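Local atomic coordinates of capsid protein (Macrobrachium rosenbergii nodavirus, PDB entry 5YKU), a protein that forms the viral capsid, here represented by its protrusion domain, the part that builds the dimeric spikes on the surface of the particle. Residues 36-46 and 84-94. Sequence-based numbering, arbitrary orientation.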
# COMPACT_ATOMS: atom_id res chain seq x y z
N LEU A 36 0.57 8.78 -9.79
CA LEU A 36 1.98 8.85 -9.36
C LEU A 36 2.80 9.39 -10.50
O LEU A 36 2.40 9.30 -11.66
CB LEU A 36 2.48 7.46 -9.02
CG LEU A 36 1.73 6.76 -7.93
CD1 LEU A 36 2.22 5.29 -7.85
CD2 LEU A 36 1.88 7.45 -6.62
N LYS A 37 3.95 9.98 -10.21
CA LYS A 37 4.79 10.47 -11.29
C LYS A 37 5.21 9.29 -12.14
O LYS A 37 5.84 8.34 -11.64
CB LYS A 37 6.00 11.25 -10.79
CG LYS A 37 6.78 11.92 -11.82
CD LYS A 37 7.84 12.86 -11.24
CE LYS A 37 8.48 13.65 -12.35
NZ LYS A 37 9.19 12.91 -13.35
N PRO A 38 5.00 9.31 -13.47
CA PRO A 38 5.38 8.16 -14.22
C PRO A 38 6.86 7.82 -14.11
O PRO A 38 7.73 8.70 -14.13
CB PRO A 38 4.99 8.52 -15.64
CG PRO A 38 3.84 9.48 -15.46
CD PRO A 38 4.17 10.28 -14.25
N ASN A 39 7.09 6.54 -13.97
CA ASN A 39 8.47 5.98 -13.88
C ASN A 39 9.23 6.33 -12.59
O ASN A 39 10.37 5.91 -12.46
CB ASN A 39 9.33 6.32 -15.12
CG ASN A 39 8.55 6.05 -16.39
OD1 ASN A 39 8.07 4.99 -16.64
ND2 ASN A 39 8.39 7.12 -17.16
N SER A 40 8.61 7.01 -11.64
CA SER A 40 9.32 7.32 -10.40
C SER A 40 9.37 6.08 -9.51
O SER A 40 8.55 5.17 -9.61
CB SER A 40 8.66 8.47 -9.68
OG SER A 40 9.05 9.71 -10.29
N LYS A 41 10.34 6.10 -8.62
CA LYS A 41 10.62 5.01 -7.65
C LYS A 41 10.10 5.48 -6.30
O LYS A 41 10.31 6.59 -5.84
CB LYS A 41 12.10 4.77 -7.56
CG LYS A 41 12.65 4.34 -8.88
CD LYS A 41 14.17 4.59 -8.90
CE LYS A 41 14.94 3.96 -10.10
NZ LYS A 41 16.40 4.45 -10.05
N PHE A 42 9.42 4.56 -5.63
CA PHE A 42 8.69 4.80 -4.38
C PHE A 42 8.94 3.70 -3.41
O PHE A 42 9.32 2.53 -3.75
CB PHE A 42 7.20 4.81 -4.67
CG PHE A 42 6.79 5.90 -5.61
CD1 PHE A 42 6.49 7.17 -5.10
CD2 PHE A 42 6.67 5.69 -6.99
CE1 PHE A 42 6.05 8.20 -5.96
CE2 PHE A 42 6.28 6.69 -7.83
CZ PHE A 42 5.95 7.98 -7.34
N ILE A 43 8.61 4.00 -2.14
CA ILE A 43 8.35 2.98 -1.10
C ILE A 43 6.93 3.17 -0.63
O ILE A 43 6.53 4.32 -0.38
CB ILE A 43 9.34 3.20 0.08
CG1 ILE A 43 10.74 2.88 -0.24
CG2 ILE A 43 8.93 2.30 1.28
CD1 ILE A 43 11.05 1.42 -0.50
N ILE A 44 6.16 2.13 -0.49
CA ILE A 44 4.82 2.18 0.17
C ILE A 44 4.91 1.38 1.46
O ILE A 44 5.47 0.25 1.48
CB ILE A 44 3.75 1.67 -0.82
CG1 ILE A 44 2.35 1.77 -0.22
CG2 ILE A 44 4.03 0.26 -1.35
CD1 ILE A 44 1.28 1.53 -1.21
N VAL A 45 4.38 1.98 2.48
CA VAL A 45 4.33 1.38 3.81
C VAL A 45 2.94 1.38 4.37
O VAL A 45 2.12 2.23 3.97
CB VAL A 45 5.24 2.12 4.85
CG1 VAL A 45 6.66 2.05 4.38
CG2 VAL A 45 4.81 3.56 5.06
N PRO A 46 2.57 0.44 5.19
CA PRO A 46 1.30 0.48 5.89
C PRO A 46 1.30 1.49 6.96
O PRO A 46 2.34 1.79 7.55
CB PRO A 46 1.16 -0.93 6.43
CG PRO A 46 2.61 -1.35 6.71
CD PRO A 46 3.40 -0.68 5.62
N GLY A 84 5.78 -4.55 7.09
CA GLY A 84 6.33 -4.74 5.76
C GLY A 84 6.40 -3.44 4.97
O GLY A 84 6.09 -2.31 5.47
N TYR A 85 6.83 -3.54 3.71
CA TYR A 85 6.84 -2.40 2.81
C TYR A 85 7.07 -3.00 1.43
O TYR A 85 7.47 -4.14 1.28
CB TYR A 85 7.95 -1.40 3.13
CG TYR A 85 9.34 -1.95 2.91
CD1 TYR A 85 10.04 -2.57 3.96
CD2 TYR A 85 9.98 -1.83 1.75
CE1 TYR A 85 11.29 -3.09 3.79
CE2 TYR A 85 11.27 -2.37 1.54
CZ TYR A 85 11.86 -3.01 2.56
OH TYR A 85 13.14 -3.49 2.35
N ILE A 86 6.75 -2.18 0.42
CA ILE A 86 7.08 -2.59 -0.99
C ILE A 86 7.89 -1.49 -1.63
O ILE A 86 7.51 -0.30 -1.53
CB ILE A 86 5.80 -2.87 -1.76
CG1 ILE A 86 5.03 -4.06 -1.13
CG2 ILE A 86 6.08 -3.14 -3.22
CD1 ILE A 86 3.60 -4.20 -1.56
N SER A 87 8.96 -1.81 -2.33
CA SER A 87 9.65 -0.94 -3.23
C SER A 87 9.17 -1.19 -4.60
O SER A 87 9.09 -2.34 -5.02
CB SER A 87 11.12 -1.21 -3.12
OG SER A 87 11.39 -2.49 -3.56
N PHE A 88 8.81 -0.13 -5.31
CA PHE A 88 8.28 -0.27 -6.64
C PHE A 88 8.53 0.98 -7.45
O PHE A 88 8.72 2.07 -6.92
CB PHE A 88 6.78 -0.61 -6.64
CG PHE A 88 5.91 0.53 -6.22
CD1 PHE A 88 5.71 0.84 -4.90
CD2 PHE A 88 5.31 1.30 -7.17
CE1 PHE A 88 4.92 1.96 -4.54
CE2 PHE A 88 4.53 2.41 -6.80
CZ PHE A 88 4.35 2.74 -5.48
N GLN A 89 8.40 0.85 -8.76
CA GLN A 89 8.49 1.94 -9.70
C GLN A 89 7.13 2.06 -10.35
O GLN A 89 6.54 1.06 -10.77
CB GLN A 89 9.56 1.65 -10.75
CG GLN A 89 9.83 2.74 -11.76
CD GLN A 89 11.04 2.34 -12.58
OE1 GLN A 89 11.95 1.71 -12.08
NE2 GLN A 89 10.89 2.47 -13.82
N ALA A 90 6.58 3.28 -10.38
CA ALA A 90 5.33 3.52 -11.14
C ALA A 90 5.63 3.22 -12.63
O ALA A 90 6.71 3.46 -13.14
CB ALA A 90 4.81 4.93 -10.99
N ASN A 91 4.57 2.76 -13.31
CA ASN A 91 4.67 2.48 -14.76
C ASN A 91 4.65 3.79 -15.53
O ASN A 91 4.63 4.89 -14.98
CB ASN A 91 3.64 1.43 -15.13
CG ASN A 91 2.25 1.98 -15.16
OD1 ASN A 91 2.01 3.18 -15.05
ND2 ASN A 91 1.31 1.04 -15.28
N SER A 92 4.63 3.58 -16.88
CA SER A 92 4.75 4.71 -17.78
C SER A 92 3.52 5.65 -17.79
O SER A 92 3.59 6.74 -18.30
CB SER A 92 4.92 4.24 -19.23
OG SER A 92 3.82 3.49 -19.66
N ILE A 93 2.42 5.20 -17.17
CA ILE A 93 1.18 5.95 -17.08
C ILE A 93 0.93 6.36 -15.61
O ILE A 93 -0.15 6.82 -15.26
CB ILE A 93 -0.02 5.24 -17.70
CG1 ILE A 93 -0.36 3.91 -17.09
CG2 ILE A 93 0.24 5.11 -19.20
CD1 ILE A 93 -1.81 3.49 -17.42
N GLY A 94 1.92 6.27 -14.72
CA GLY A 94 1.75 6.74 -13.37
C GLY A 94 0.99 5.86 -12.45
O GLY A 94 0.44 6.38 -11.49
O HOH W 1 8.31 2.67 -15.24
O HOH W 2 6.11 7.63 -19.28
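Strands 41-47 and 81-89 run side by side as antiparallel neighbours in the middle of the sheet, and the turns beyond them, Lys37 to Ser40 and Asn91 to Gly94, carry the pairing further. Phe42 with Phe88 and Ile44 with Ile86 are the hydrogen-bonded pairs, and Ala90 N adds a bond to Ser40 O at 2.8 Å. On the buried face Phe88 CG sits between its own backbone N and carbonyl carbon (chi1 72°), which swings the ring across to the other strand. There Phe42 CB lies over one face of it, 3.6 Å from Phe88 CZ, and Leu36 CD1 meets its edge in plane, 3.8 Å from Phe88 CE2. The two phenyl planes are only 20° apart but slid so far that they barely overlap. Ile44 CG2 packs on Ile86 CB and, at 3.7 Å, on Phe88 CE1, while Phe98 meets the Phe88 ring edge-to-face. Side chains alternate between the faces, Phe42, Ile44, Ile86 and Phe88 on one, Lys41, Ile43, Ser87 and Gln89 on the other; in this all-antiparallel sheet of the protrusion domain, strands 114-121 and 69-75 flank the pair. At the turns, Asn91 O takes Asn39 N (3.1 Å) and Gly94 N from opposite faces of its carbonyl plane; Asn91 OD1 closes an Asx turn onto Ile93 N and also accepts from Glu95 N. A water donates to Asn39 OD1 and Ala90 O and accepts from Gln89 NE2, while Leu36 N reaches a lone pair of Gly94 O at 2.9 Å.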